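PDB 3H20: replication protein B from Plasmid RSF1010, which acts as a primase, a nucleotidyltransferase that starts DNA synthesis on a plasmid replicating exclusively in leading-strand mode. Local coordinates for residues V74-L79 and R125-E130; D85-E90 and A107-A112; S268-E273 and A280-R285. One frame throughout, in Å; residues are numbered along the deposited sequence.

Contact 1: residues V74-L79 and R125-E130; sequences VLVDDL and RTLASE. With SO4 (sulfate ion), chain D.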
ATOM      1  N   VAL A  74       2.280 -16.812   6.570  1.00 33.51           N
ATOM      2  CA  VAL A  74       1.580 -15.522   6.728  1.00 33.59           C
ATOM      3  C   VAL A  74       1.484 -15.153   8.211  1.00 33.16           C
ATOM      4  O   VAL A  74       0.943 -15.928   9.004  1.00 33.29           O
ATOM      5  CB  VAL A  74       0.161 -15.585   6.084  1.00 33.36           C
ATOM      6  CG1 VAL A  74      -0.627 -14.302   6.353  1.00 33.54           C
ATOM      7  CG2 VAL A  74       0.287 -15.804   4.575  1.00 32.92           C
ATOM      8  N   LEU A  75       1.998 -13.977   8.574  1.00 32.92           N
ATOM      9  CA  LEU A  75       1.948 -13.480   9.965  1.00 32.37           C
ATOM     10  C   LEU A  75       0.599 -12.856  10.337  1.00 32.09           C
ATOM     11  O   LEU A  75       0.079 -11.999   9.605  1.00 31.30           O
ATOM     12  CB  LEU A  75       3.057 -12.435  10.212  1.00 31.88           C
ATOM     13  CG  LEU A  75       3.150 -11.807  11.615  1.00 32.88           C
ATOM     14  CD1 LEU A  75       3.581 -12.838  12.650  1.00 31.83           C
ATOM     15  CD2 LEU A  75       4.102 -10.603  11.653  1.00 32.66           C
ATOM     16  N   VAL A  76       0.070 -13.266  11.497  1.00 31.84           N
ATOM     17  CA  VAL A  76      -1.123 -12.662  12.113  1.00 32.09           C
ATOM     18  C   VAL A  76      -0.759 -12.139  13.520  1.00 32.59           C
ATOM     19  O   VAL A  76      -0.345 -12.912  14.391  1.00 31.90           O
ATOM     20  CB  VAL A  76      -2.295 -13.684  12.209  1.00 32.17           C
ATOM     21  CG1 VAL A  76      -3.603 -12.968  12.531  1.00 31.69           C
ATOM     22  CG2 VAL A  76      -2.448 -14.462  10.904  1.00 32.27           C
ATOM     23  N   ASP A  77      -0.922 -10.830  13.727  1.00 32.93           N
ATOM     24  CA  ASP A  77      -0.363 -10.112  14.881  1.00 34.45           C
ATOM     25  C   ASP A  77      -1.463  -9.669  15.867  1.00 34.83           C
ATOM     26  O   ASP A  77      -2.607  -9.456  15.458  1.00 34.93           O
ATOM     27  CB  ASP A  77       0.388  -8.877  14.351  1.00 34.98           C
ATOM     28  CG  ASP A  77       1.363  -8.283  15.357  1.00 36.86           C
ATOM     29  OD1 ASP A  77       1.750  -8.977  16.319  1.00 37.76           O
ATOM     30  OD2 ASP A  77       1.735  -7.102  15.176  1.00 39.28           O
ATOM     31  N   ASP A  78      -1.116  -9.548  17.152  1.00 34.96           N
ATOM     32  CA  ASP A  78      -1.998  -8.990  18.206  1.00 35.55           C
ATOM     33  C   ASP A  78      -3.240  -9.860  18.485  1.00 34.44           C
ATOM     34  O   ASP A  78      -4.361  -9.363  18.526  1.00 34.70           O
ATOM     35  CB  ASP A  78      -2.381  -7.521  17.896  1.00 36.48           C
ATOM     36  CG  ASP A  78      -2.795  -6.716  19.142  1.00 40.34           C
ATOM     37  OD1 ASP A  78      -2.287  -6.977  20.261  1.00 45.22           O
ATOM     38  OD2 ASP A  78      -3.611  -5.776  19.000  1.00 44.01           O
ATOM     39  N   LEU A  79      -3.017 -11.157  18.701  1.00 33.25           N
ATOM     40  CA  LEU A  79      -4.089 -12.128  18.962  1.00 32.28           C
ATOM     41  C   LEU A  79      -4.203 -12.496  20.448  1.00 31.86           C
ATOM     42  O   LEU A  79      -3.200 -12.549  21.153  1.00 31.37           O
ATOM     43  CB  LEU A  79      -3.835 -13.418  18.153  1.00 32.50           C
ATOM     44  CG  LEU A  79      -3.865 -13.332  16.618  1.00 32.04           C
ATOM     45  CD1 LEU A  79      -3.169 -14.543  16.015  1.00 33.39           C
ATOM     46  CD2 LEU A  79      -5.299 -13.202  16.092  1.00 33.18           C
ATOM     47  N   ARG A 125      -4.034  -9.666   4.959  1.00 33.46           N
ATOM     48  CA  ARG A 125      -5.124  -8.721   5.189  1.00 34.06           C
ATOM     49  C   ARG A 125      -6.443  -9.436   5.512  1.00 34.26           C
ATOM     50  O   ARG A 125      -7.207  -8.988   6.372  1.00 33.91           O
ATOM     51  CB  ARG A 125      -5.300  -7.795   3.975  1.00 34.17           C
ATOM     52  CG  ARG A 125      -4.125  -6.842   3.751  1.00 34.25           C
ATOM     53  CD  ARG A 125      -4.433  -5.791   2.699  1.00 34.90           C
ATOM     54  NE  ARG A 125      -4.671  -6.358   1.371  1.00 36.45           N
ATOM     55  CZ  ARG A 125      -3.716  -6.670   0.497  1.00 37.28           C
ATOM     56  NH1 ARG A 125      -2.432  -6.479   0.795  1.00 36.59           N
ATOM     57  NH2 ARG A 125      -4.048  -7.171  -0.687  1.00 38.01           N
ATOM     58  N   THR A 126      -6.694 -10.549   4.819  1.00 34.06           N
ATOM     59  CA  THR A 126      -7.915 -11.338   5.015  1.00 34.17           C
ATOM     60  C   THR A 126      -7.969 -11.929   6.428  1.00 33.99           C
ATOM     61  O   THR A 126      -8.994 -11.824   7.112  1.00 34.11           O
ATOM     62  CB  THR A 126      -8.060 -12.434   3.904  1.00 34.36           C
ATOM     63  OG1 THR A 126      -8.329 -11.796   2.651  1.00 34.35           O
ATOM     64  CG2 THR A 126      -9.186 -13.412   4.209  1.00 33.71           C
ATOM     65  N   LEU A 127      -6.855 -12.508   6.872  1.00 33.90           N
ATOM     66  CA  LEU A 127      -6.778 -13.111   8.199  1.00 33.82           C
ATOM     67  C   LEU A 127      -6.838 -12.058   9.303  1.00 33.99           C
ATOM     68  O   LEU A 127      -7.466 -12.290  10.342  1.00 33.95           O
ATOM     69  CB  LEU A 127      -5.516 -13.978   8.340  1.00 33.62           C
ATOM     70  CG  LEU A 127      -5.440 -15.276   7.519  1.00 34.75           C
ATOM     71  CD1 LEU A 127      -4.059 -15.931   7.647  1.00 32.87           C
ATOM     72  CD2 LEU A 127      -6.542 -16.275   7.928  1.00 35.19           C
ATOM     73  N   ALA A 128      -6.211 -10.898   9.070  1.00 33.68           N
ATOM     74  CA  ALA A 128      -6.278  -9.804  10.036  1.00 34.20           C
ATOM     75  C   ALA A 128      -7.722  -9.324  10.193  1.00 34.73           C
ATOM     76  O   ALA A 128      -8.176  -9.028  11.302  1.00 34.60           O
ATOM     77  CB  ALA A 128      -5.362  -8.661   9.619  1.00 34.11           C
ATOM     78  N   SER A 129      -8.442  -9.264   9.073  1.00 35.15           N
ATOM     79  CA  SER A 129      -9.859  -8.929   9.081  1.00 35.98           C
ATOM     80  C   SER A 129     -10.717 -10.016   9.743  1.00 36.42           C
ATOM     81  O   SER A 129     -11.588  -9.696  10.565  1.00 36.87           O
ATOM     82  CB  SER A 129     -10.355  -8.645   7.658  1.00 35.97           C
ATOM     83  OG  SER A 129     -11.709  -8.258   7.683  1.00 37.04           O
ATOM     84  N   GLU A 130     -10.473 -11.281   9.389  1.00 36.80           N
ATOM     85  CA  GLU A 130     -11.226 -12.420   9.938  1.00 37.40           C
ATOM     86  C   GLU A 130     -11.213 -12.448  11.464  1.00 37.09           C
ATOM     87  O   GLU A 130     -12.238 -12.717  12.085  1.00 37.35           O
ATOM     88  CB  GLU A 130     -10.699 -13.764   9.392  1.00 37.21           C
ATOM     89  CG  GLU A 130     -11.275 -14.168   8.028  1.00 38.71           C
ATOM     90  CD  GLU A 130     -10.732 -15.507   7.488  1.00 38.97           C
ATOM     91  OE1 GLU A 130     -10.077 -16.259   8.243  1.00 38.34           O
ATOM     92  OE2 GLU A 130     -10.970 -15.800   6.286  1.00 42.44           O
TER
HETATM   93  S   SO4 D 326       1.837  -6.710   0.306  1.00 53.81           S
HETATM   94  O1  SO4 D 326       2.553  -5.444   0.484  1.00 53.59           O
HETATM   95  O2  SO4 D 326       0.644  -6.516  -0.523  1.00 53.69           O
HETATM   96  O3  SO4 D 326       2.708  -7.682  -0.345  1.00 53.58           O
HETATM   97  O4  SO4 D 326       1.432  -7.203   1.613  1.00 52.25           O
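Leu127 packs against two valines that point toward it from the strand, and its CD1 makes the nearest approach to both: 3.9 Å to Val76 CG2 and 4.0 Å to Val74 CG1. A second touch, Leu127 CB to Val76 CG2 at 4.0 Å, ties the base of the leucine to the same methyl, and the two side chains meet at about a right angle. The methyl that Val76 offers is the branch beside the backbone N, whereas Val74 uses CG1, anti to its N (chi1 175°). All three residues are buried, and the contact is wholly apolar.

Farther out, Arg125 turns away from the strand. Its NH1 makes a weak hydrogen bond of 3.3 Å to O2 of a sulfate, which lies at the edge of the guanidinium, in its plane; Ser140 also binds this ion, probably from the crystallisation liquor. Arg125 NH2 hydrogen-bonds to Gln122 OE1 on the same helix, which would help place the guanidinium.

Val74 and Val76 meet helix 117-130, while Leu75 points away from that helix and touches Trp108. Helix 117-130 thus packs on one face of the antiparallel sheet, at its outermost strand 73-79, which is hydrogen-bonded to strand 104-110.

Contact 2: residues D85-E90 and A107-A112; sequences DDMKAE and AWVKVA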
ATOM      1  N   ASP A  85      -8.078 -20.089  19.519  1.00 31.40           N
ATOM      2  CA  ASP A  85      -9.103 -21.141  19.603  1.00 31.56           C
ATOM      3  C   ASP A  85     -10.022 -21.125  18.379  1.00 31.89           C
ATOM      4  O   ASP A  85     -10.325 -22.175  17.793  1.00 31.71           O
ATOM      5  CB  ASP A  85      -9.963 -20.970  20.863  1.00 31.43           C
ATOM      6  CG  ASP A  85      -9.198 -21.206  22.163  1.00 32.70           C
ATOM      7  OD1 ASP A  85      -8.248 -21.999  22.187  1.00 33.28           O
ATOM      8  OD2 ASP A  85      -9.584 -20.605  23.188  1.00 34.05           O
ATOM      9  N   ASP A  86     -10.487 -19.933  18.007  1.00 31.66           N
ATOM     10  CA  ASP A  86     -11.317 -19.763  16.816  1.00 31.92           C
ATOM     11  C   ASP A  86     -10.566 -20.141  15.533  1.00 31.92           C
ATOM     12  O   ASP A  86     -11.101 -20.861  14.696  1.00 31.45           O
ATOM     13  CB  ASP A  86     -11.863 -18.330  16.734  1.00 31.97           C
ATOM     14  CG  ASP A  86     -12.949 -18.055  17.763  1.00 32.53           C
ATOM     15  OD1 ASP A  86     -13.372 -19.004  18.458  1.00 32.31           O
ATOM     16  OD2 ASP A  86     -13.398 -16.888  17.875  1.00 33.38           O
ATOM     17  N   MET A  87      -9.329 -19.657  15.393  1.00 32.25           N
ATOM     18  CA  MET A  87      -8.488 -19.961  14.217  1.00 32.87           C
ATOM     19  C   MET A  87      -8.359 -21.465  13.978  1.00 32.86           C
ATOM     20  O   MET A  87      -8.597 -21.953  12.862  1.00 34.21           O
ATOM     21  CB  MET A  87      -7.097 -19.311  14.353  1.00 32.36           C
ATOM     22  CG  MET A  87      -7.108 -17.758  14.280  1.00 32.80           C
ATOM     23  SD  MET A  87      -5.444 -17.041  14.458  1.00 35.23           S
ATOM     24  CE  MET A  87      -4.674 -17.605  12.935  1.00 33.63           C
ATOM     25  N   LYS A  88      -7.994 -22.200  15.023  1.00 32.77           N
ATOM     26  CA  LYS A  88      -7.865 -23.663  14.951  1.00 32.89           C
ATOM     27  C   LYS A  88      -9.171 -24.370  14.552  1.00 32.43           C
ATOM     28  O   LYS A  88      -9.147 -25.297  13.729  1.00 31.88           O
ATOM     29  CB  LYS A  88      -7.339 -24.225  16.274  1.00 32.77           C
ATOM     30  CG  LYS A  88      -5.873 -23.886  16.561  1.00 33.40           C
ATOM     31  CD  LYS A  88      -5.465 -24.397  17.953  1.00 34.87           C
ATOM     32  CE  LYS A  88      -4.041 -23.992  18.295  1.00 36.56           C
ATOM     33  NZ  LYS A  88      -3.631 -24.581  19.609  1.00 39.44           N
ATOM     34  N   ALA A  89     -10.298 -23.934  15.125  1.00 31.87           N
ATOM     35  CA  ALA A  89     -11.597 -24.573  14.888  1.00 31.94           C
ATOM     36  C   ALA A  89     -12.171 -24.256  13.502  1.00 31.69           C
ATOM     37  O   ALA A  89     -13.174 -24.846  13.080  1.00 31.61           O
ATOM     38  CB  ALA A  89     -12.597 -24.174  15.982  1.00 32.27           C
ATOM     39  N   GLU A  90     -11.527 -23.317  12.814  1.00 31.70           N
ATOM     40  CA  GLU A  90     -11.922 -22.865  11.481  1.00 31.84           C
ATOM     41  C   GLU A  90     -10.906 -23.252  10.392  1.00 31.71           C
ATOM     42  O   GLU A  90     -11.006 -22.802   9.245  1.00 31.47           O
ATOM     43  CB  GLU A  90     -12.150 -21.343  11.494  1.00 31.96           C
ATOM     44  CG  GLU A  90     -13.368 -20.939  12.361  1.00 32.10           C
ATOM     45  CD  GLU A  90     -13.466 -19.442  12.664  1.00 33.25           C
ATOM     46  OE1 GLU A  90     -12.758 -18.626  12.036  1.00 34.39           O
ATOM     47  OE2 GLU A  90     -14.278 -19.082  13.544  1.00 34.86           O
ATOM     48  N   ALA A 107       0.762 -15.391  15.427  1.00 34.34           N
ATOM     49  CA  ALA A 107       0.749 -16.696  14.763  1.00 34.30           C
ATOM     50  C   ALA A 107       1.291 -16.580  13.337  1.00 34.25           C
ATOM     51  O   ALA A 107       1.029 -15.589  12.654  1.00 35.01           O
ATOM     52  CB  ALA A 107      -0.675 -17.276  14.751  1.00 34.48           C
ATOM     53  N   TRP A 108       2.052 -17.580  12.897  1.00 34.17           N
ATOM     54  CA  TRP A 108       2.394 -17.723  11.492  1.00 34.15           C
ATOM     55  C   TRP A 108       1.536 -18.863  10.955  1.00 34.13           C
ATOM     56  O   TRP A 108       1.553 -19.965  11.501  1.00 33.47           O
ATOM     57  CB  TRP A 108       3.877 -18.068  11.301  1.00 34.65           C
ATOM     58  CG  TRP A 108       4.862 -16.960  11.704  1.00 34.53           C
ATOM     59  CD1 TRP A 108       5.407 -16.763  12.934  1.00 35.55           C
ATOM     60  CD2 TRP A 108       5.430 -15.955  10.850  1.00 35.54           C
ATOM     61  NE1 TRP A 108       6.263 -15.683  12.917  1.00 36.55           N
ATOM     62  CE2 TRP A 108       6.307 -15.176  11.647  1.00 36.41           C
ATOM     63  CE3 TRP A 108       5.285 -15.636   9.497  1.00 34.94           C
ATOM     64  CZ2 TRP A 108       7.034 -14.099  11.132  1.00 35.09           C
ATOM     65  CZ3 TRP A 108       6.002 -14.553   8.988  1.00 35.67           C
ATOM     66  CH2 TRP A 108       6.861 -13.798   9.808  1.00 35.06           C
ATOM     67  N   VAL A 109       0.767 -18.590   9.906  1.00 34.14           N
ATOM     68  CA  VAL A 109      -0.088 -19.611   9.274  1.00 33.56           C
ATOM     69  C   VAL A 109       0.544 -20.000   7.931  1.00 34.04           C
ATOM     70  O   VAL A 109       0.812 -19.124   7.094  1.00 33.32           O
ATOM     71  CB  VAL A 109      -1.528 -19.075   9.044  1.00 34.41           C
ATOM     72  CG1 VAL A 109      -2.431 -20.124   8.345  1.00 33.76           C
ATOM     73  CG2 VAL A 109      -2.167 -18.596  10.357  1.00 33.32           C
ATOM     74  N   LYS A 110       0.781 -21.304   7.739  1.00 33.45           N
ATOM     75  CA  LYS A 110       1.312 -21.840   6.493  1.00 33.35           C
ATOM     76  C   LYS A 110       0.136 -22.218   5.592  1.00 33.57           C
ATOM     77  O   LYS A 110      -0.645 -23.123   5.918  1.00 33.09           O
ATOM     78  CB  LYS A 110       2.192 -23.078   6.739  1.00 33.85           C
ATOM     79  CG  LYS A 110       2.820 -23.658   5.439  1.00 33.46           C
ATOM     80  CD  LYS A 110       3.766 -24.828   5.688  1.00 33.76           C
ATOM     81  CE  LYS A 110       4.274 -25.380   4.338  1.00 34.87           C
ATOM     82  NZ  LYS A 110       5.325 -26.434   4.477  1.00 35.70           N
ATOM     83  N   VAL A 111       0.004 -21.514   4.466  1.00 33.03           N
ATOM     84  CA  VAL A 111      -1.102 -21.780   3.533  1.00 32.56           C
ATOM     85  C   VAL A 111      -0.736 -22.691   2.357  1.00 33.00           C
ATOM     86  O   VAL A 111      -1.620 -23.250   1.710  1.00 32.83           O
ATOM     87  CB  VAL A 111      -1.734 -20.459   3.007  1.00 32.93           C
ATOM     88  CG1 VAL A 111      -2.354 -19.677   4.166  1.00 32.42           C
ATOM     89  CG2 VAL A 111      -0.694 -19.612   2.247  1.00 33.66           C
ATOM     90  N   ALA A 112       0.564 -22.817   2.077  1.00 32.86           N
ATOM     91  CA  ALA A 112       1.074 -23.560   0.919  1.00 33.74           C
ATOM     92  C   ALA A 112       2.571 -23.778   1.088  1.00 34.10           C
ATOM     93  O   ALA A 112       3.188 -23.137   1.926  1.00 33.91           O
ATOM     94  CB  ALA A 112       0.804 -22.783  -0.384  1.00 33.81           C
TER
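Met87 reaches from helix 81-89 to strand 104-110 with its terminal methyl leading. CE lies 3.7 Å from CG2 of Val109 and 4.4 Å from CB of Ala107, while SD stays farther back, 5.5 Å from Val109 CG2. Toward Val109 it is therefore the methyl, not the sulfur, that touches.

Three torsions put it there. CG sits beside the backbone N (chi1 -68°), the chain then runs extended through chi2 (180°), and a bend at chi3 (67°) swings CE off the line of the extended part. The methyl faces two side chains of the strand, Ala107 CB and Val109 CG2, which stand 4.8 Å apart on the same face of the sheet. Met87 and Val109 run obliquely to each other, and the valine presents the branch next to its backbone N, the one anti to the carbonyl carbon. Trp108, between them in sequence, points away from the helix.

The backbones themselves stay well separated: the nearest CA atoms, those of Met87 and Val109, are 9.8 Å apart, so the Met87 side chain covers a little under half of the gap, and Val109 and the CE-CG2 contact make up the rest. Leu79 and Tyr131 also touch Met87. Glu90, just past the helix end, hydrogen-bonds to the hydroxyl of Tyr131.

Only 81 Å² is buried between the two segments, yet Met87, Ala107 and Val109 are all buried residues. Between these two segments the contact is apolar, resting on van der Waals contact and exclusion of water; the salt bridge from Lys88 to Glu170, on strand 167-170, adds a polar tie from helix to sheet.

Contact 3: residues S268-E273 and A280-R285; sequences SPALAE and ADYIER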
ATOM      1  N   SER A 268     -10.528  26.021 -32.661  1.00 31.89           N
ATOM      2  CA  SER A 268     -11.785  26.778 -32.542  1.00 32.07           C
ATOM      3  C   SER A 268     -12.608  26.809 -33.825  1.00 32.65           C
ATOM      4  O   SER A 268     -12.141  27.318 -34.844  1.00 32.61           O
ATOM      5  CB  SER A 268     -11.534  28.216 -32.070  1.00 31.99           C
ATOM      6  OG  SER A 268     -12.723  28.988 -32.161  1.00 31.26           O
ATOM      7  N   PRO A 269     -13.841  26.272 -33.779  1.00 33.38           N
ATOM      8  CA  PRO A 269     -14.736  26.410 -34.929  1.00 33.74           C
ATOM      9  C   PRO A 269     -15.119  27.869 -35.185  1.00 33.97           C
ATOM     10  O   PRO A 269     -15.203  28.271 -36.343  1.00 34.17           O
ATOM     11  CB  PRO A 269     -15.965  25.582 -34.538  1.00 33.49           C
ATOM     12  CG  PRO A 269     -15.911  25.477 -33.056  1.00 34.41           C
ATOM     13  CD  PRO A 269     -14.456  25.489 -32.687  1.00 33.82           C
ATOM     14  N   ALA A 270     -15.329  28.654 -34.124  1.00 34.48           N
ATOM     15  CA  ALA A 270     -15.659  30.078 -34.275  1.00 35.43           C
ATOM     16  C   ALA A 270     -14.546  30.855 -34.989  1.00 36.00           C
ATOM     17  O   ALA A 270     -14.821  31.760 -35.784  1.00 36.15           O
ATOM     18  CB  ALA A 270     -15.977  30.717 -32.922  1.00 35.20           C
ATOM     19  N   LEU A 271     -13.295  30.492 -34.703  1.00 36.84           N
ATOM     20  CA  LEU A 271     -12.131  31.123 -35.324  1.00 37.94           C
ATOM     21  C   LEU A 271     -12.027  30.809 -36.813  1.00 38.53           C
ATOM     22  O   LEU A 271     -11.697  31.690 -37.607  1.00 38.78           O
ATOM     23  CB  LEU A 271     -10.837  30.704 -34.621  1.00 37.97           C
ATOM     24  CG  LEU A 271      -9.559  31.241 -35.274  1.00 38.65           C
ATOM     25  CD1 LEU A 271      -9.105  32.510 -34.583  1.00 38.98           C
ATOM     26  CD2 LEU A 271      -8.460  30.200 -35.283  1.00 38.71           C
ATOM     27  N   ALA A 272     -12.292  29.558 -37.186  1.00 39.40           N
ATOM     28  CA  ALA A 272     -12.223  29.126 -38.593  1.00 40.16           C
ATOM     29  C   ALA A 272     -13.093  29.987 -39.511  1.00 40.71           C
ATOM     30  O   ALA A 272     -12.837  30.084 -40.716  1.00 40.61           O
ATOM     31  CB  ALA A 272     -12.603  27.662 -38.721  1.00 40.22           C
ATOM     32  N   GLU A 273     -14.111  30.610 -38.922  1.00 41.46           N
ATOM     33  CA  GLU A 273     -15.003  31.527 -39.628  1.00 42.34           C
ATOM     34  C   GLU A 273     -14.386  32.910 -39.881  1.00 42.52           C
ATOM     35  O   GLU A 273     -14.783  33.602 -40.823  1.00 42.58           O
ATOM     36  CB  GLU A 273     -16.320  31.674 -38.860  1.00 42.55           C
ATOM     37  CG  GLU A 273     -17.226  30.459 -38.977  1.00 43.77           C
ATOM     38  CD  GLU A 273     -18.601  30.690 -38.381  1.00 44.96           C
ATOM     39  OE1 GLU A 273     -18.715  30.724 -37.133  1.00 44.40           O
ATOM     40  OE2 GLU A 273     -19.571  30.812 -39.166  1.00 45.34           O
ATOM     41  N   ALA A 280      -6.504  36.758 -35.649  1.00 40.16           N
ATOM     42  CA  ALA A 280      -5.696  37.210 -34.515  1.00 39.70           C
ATOM     43  C   ALA A 280      -6.447  38.150 -33.574  1.00 39.35           C
ATOM     44  O   ALA A 280      -6.327  38.027 -32.354  1.00 39.29           O
ATOM     45  CB  ALA A 280      -4.403  37.860 -35.002  1.00 39.79           C
ATOM     46  N   ASP A 281      -7.224  39.070 -34.150  1.00 38.71           N
ATOM     47  CA  ASP A 281      -8.009  40.038 -33.377  1.00 38.06           C
ATOM     48  C   ASP A 281      -9.068  39.375 -32.496  1.00 37.60           C
ATOM     49  O   ASP A 281      -9.269  39.782 -31.346  1.00 37.12           O
ATOM     50  CB  ASP A 281      -8.668  41.062 -34.302  1.00 38.22           C
ATOM     51  N   TYR A 282      -9.745  38.365 -33.041  1.00 36.90           N
ATOM     52  CA  TYR A 282     -10.778  37.643 -32.300  1.00 36.54           C
ATOM     53  C   TYR A 282     -10.190  36.917 -31.089  1.00 36.16           C
ATOM     54  O   TYR A 282     -10.755  36.991 -29.997  1.00 36.01           O
ATOM     55  CB  TYR A 282     -11.561  36.682 -33.208  1.00 36.60           C
ATOM     56  CG  TYR A 282     -12.409  35.682 -32.447  1.00 36.26           C
ATOM     57  CD1 TYR A 282     -13.541  36.090 -31.735  1.00 36.54           C
ATOM     58  CD2 TYR A 282     -12.072  34.331 -32.430  1.00 36.37           C
ATOM     59  CE1 TYR A 282     -14.310  35.174 -31.022  1.00 37.10           C
ATOM     60  CE2 TYR A 282     -12.839  33.406 -31.726  1.00 36.47           C
ATOM     61  CZ  TYR A 282     -13.956  33.835 -31.027  1.00 36.52           C
ATOM     62  OH  TYR A 282     -14.709  32.924 -30.324  1.00 36.07           O
ATOM     63  N   ILE A 283      -9.056  36.240 -31.287  1.00 36.03           N
ATOM     64  CA  ILE A 283      -8.335  35.563 -30.194  1.00 36.04           C
ATOM     65  C   ILE A 283      -7.908  36.554 -29.097  1.00 35.90           C
ATOM     66  O   ILE A 283      -8.173  36.328 -27.912  1.00 35.98           O
ATOM     67  CB  ILE A 283      -7.083  34.802 -30.709  1.00 36.12           C
ATOM     68  CG1 ILE A 283      -7.482  33.646 -31.630  1.00 36.41           C
ATOM     69  CG2 ILE A 283      -6.248  34.274 -29.544  1.00 36.20           C
ATOM     70  CD1 ILE A 283      -6.324  33.062 -32.444  1.00 36.02           C
ATOM     71  N   GLU A 284      -7.250  37.640 -29.506  1.00 35.75           N
ATOM     72  CA  GLU A 284      -6.750  38.673 -28.596  1.00 35.72           C
ATOM     73  C   GLU A 284      -7.869  39.262 -27.739  1.00 35.19           C
ATOM     74  O   GLU A 284      -7.706  39.435 -26.533  1.00 35.09           O
ATOM     75  CB  GLU A 284      -6.028  39.777 -29.397  1.00 35.97           C
ATOM     76  CG  GLU A 284      -5.946  41.160 -28.718  1.00 37.84           C
ATOM     77  CD  GLU A 284      -4.811  41.290 -27.705  1.00 39.96           C
ATOM     78  OE1 GLU A 284      -3.638  41.061 -28.074  1.00 41.18           O
ATOM     79  OE2 GLU A 284      -5.089  41.650 -26.542  1.00 41.73           O
ATOM     80  N   ARG A 285      -9.000  39.563 -28.371  1.00 34.87           N
ATOM     81  CA  ARG A 285     -10.151  40.131 -27.674  1.00 34.74           C
ATOM     82  C   ARG A 285     -10.782  39.116 -26.718  1.00 33.97           C
ATOM     83  O   ARG A 285     -11.126  39.457 -25.579  1.00 33.91           O
ATOM     84  CB  ARG A 285     -11.174  40.662 -28.681  1.00 35.02           C
ATOM     85  CG  ARG A 285     -12.340  41.424 -28.064  1.00 37.06           C
ATOM     86  CD  ARG A 285     -12.976  42.417 -29.046  1.00 39.87           C
ATOM     87  NE  ARG A 285     -13.146  41.866 -30.393  1.00 42.28           N
ATOM     88  CZ  ARG A 285     -14.094  41.002 -30.752  1.00 43.86           C
ATOM     89  NH1 ARG A 285     -14.979  40.559 -29.864  1.00 45.09           N
ATOM     90  NH2 ARG A 285     -14.146  40.564 -32.002  1.00 43.65           N
TER
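The phenol ring of Tyr282 is met at its edge by Leu271 and Ser268, and Ala270 CB approaches it obliquely. Leu271 CD1 lies close to the ring plane, 4.1 Å from CD2, and Ser268 OG is at the edge beside CE2. Ala270 CB ends 3.6 Å from the hydroxyl oxygen OH of Tyr282. The ring is carried toward the short helix because its CG is anti to the backbone N, with chi1 at 166°.

Leu271 also serves a second residue of helix 279-291. Its CD1 is 3.6 Å from Ile283 CD1 and equally near Ile283 CG1, the two side chains running obliquely, so one methyl touches both the ring edge and the CG1-CD1 end of the isoleucine.

Ser268 is the N-cap of the short helix 269-272: its OG accepts from Leu271 N at 3.0 Å with an N-H...O angle of 155°. This capping bond is consistent with a start for a short, weakly bonded helix in this part of the C-terminal helical domain, where helix 257-267 ends and the chain turns toward helix 279-291. The same OG is hydrogen-bonded to Asp243 OD2, and Tyr282 OH is bonded to that oxygen as well, so one carboxylate oxygen links the cap to the phenol. A phenylalanine in place of Tyr282 has no hydroxyl, which would probably leave Asp243 OD2 without its phenolic partner and the ring less firmly fixed in rotation. Asp243 belongs to helix 239-252, which also meets Tyr282 through Ser240, while Met264 and Ala265 of helix 257-267 touch Tyr282 and Ile283 respectively.

How the contacts relate
Contacts 1 and 2 belong to one sheet in the N-terminal primase domain, with centres 10 Å apart. Strands 73-79 and 104-110 pair through Val76 N to Ala107 O and Val74 N to Val109 O, both 2.8 Å, and Leu79 CD1 packs 3.7 Å from Met87 SD, so helices 117-130 and 81-89 share this support. Neither contact lines the diphosphate pocket formed by Tyr62, Arg145, Asn151 and Lys153: the side chains of Val76 and Ala107 are each about 13 Å from the ligand. Contact 3 is remote, in the C-terminal helical domain; its nearest atoms are about 47 Å from contact 1 and about 58 Å from contact 2.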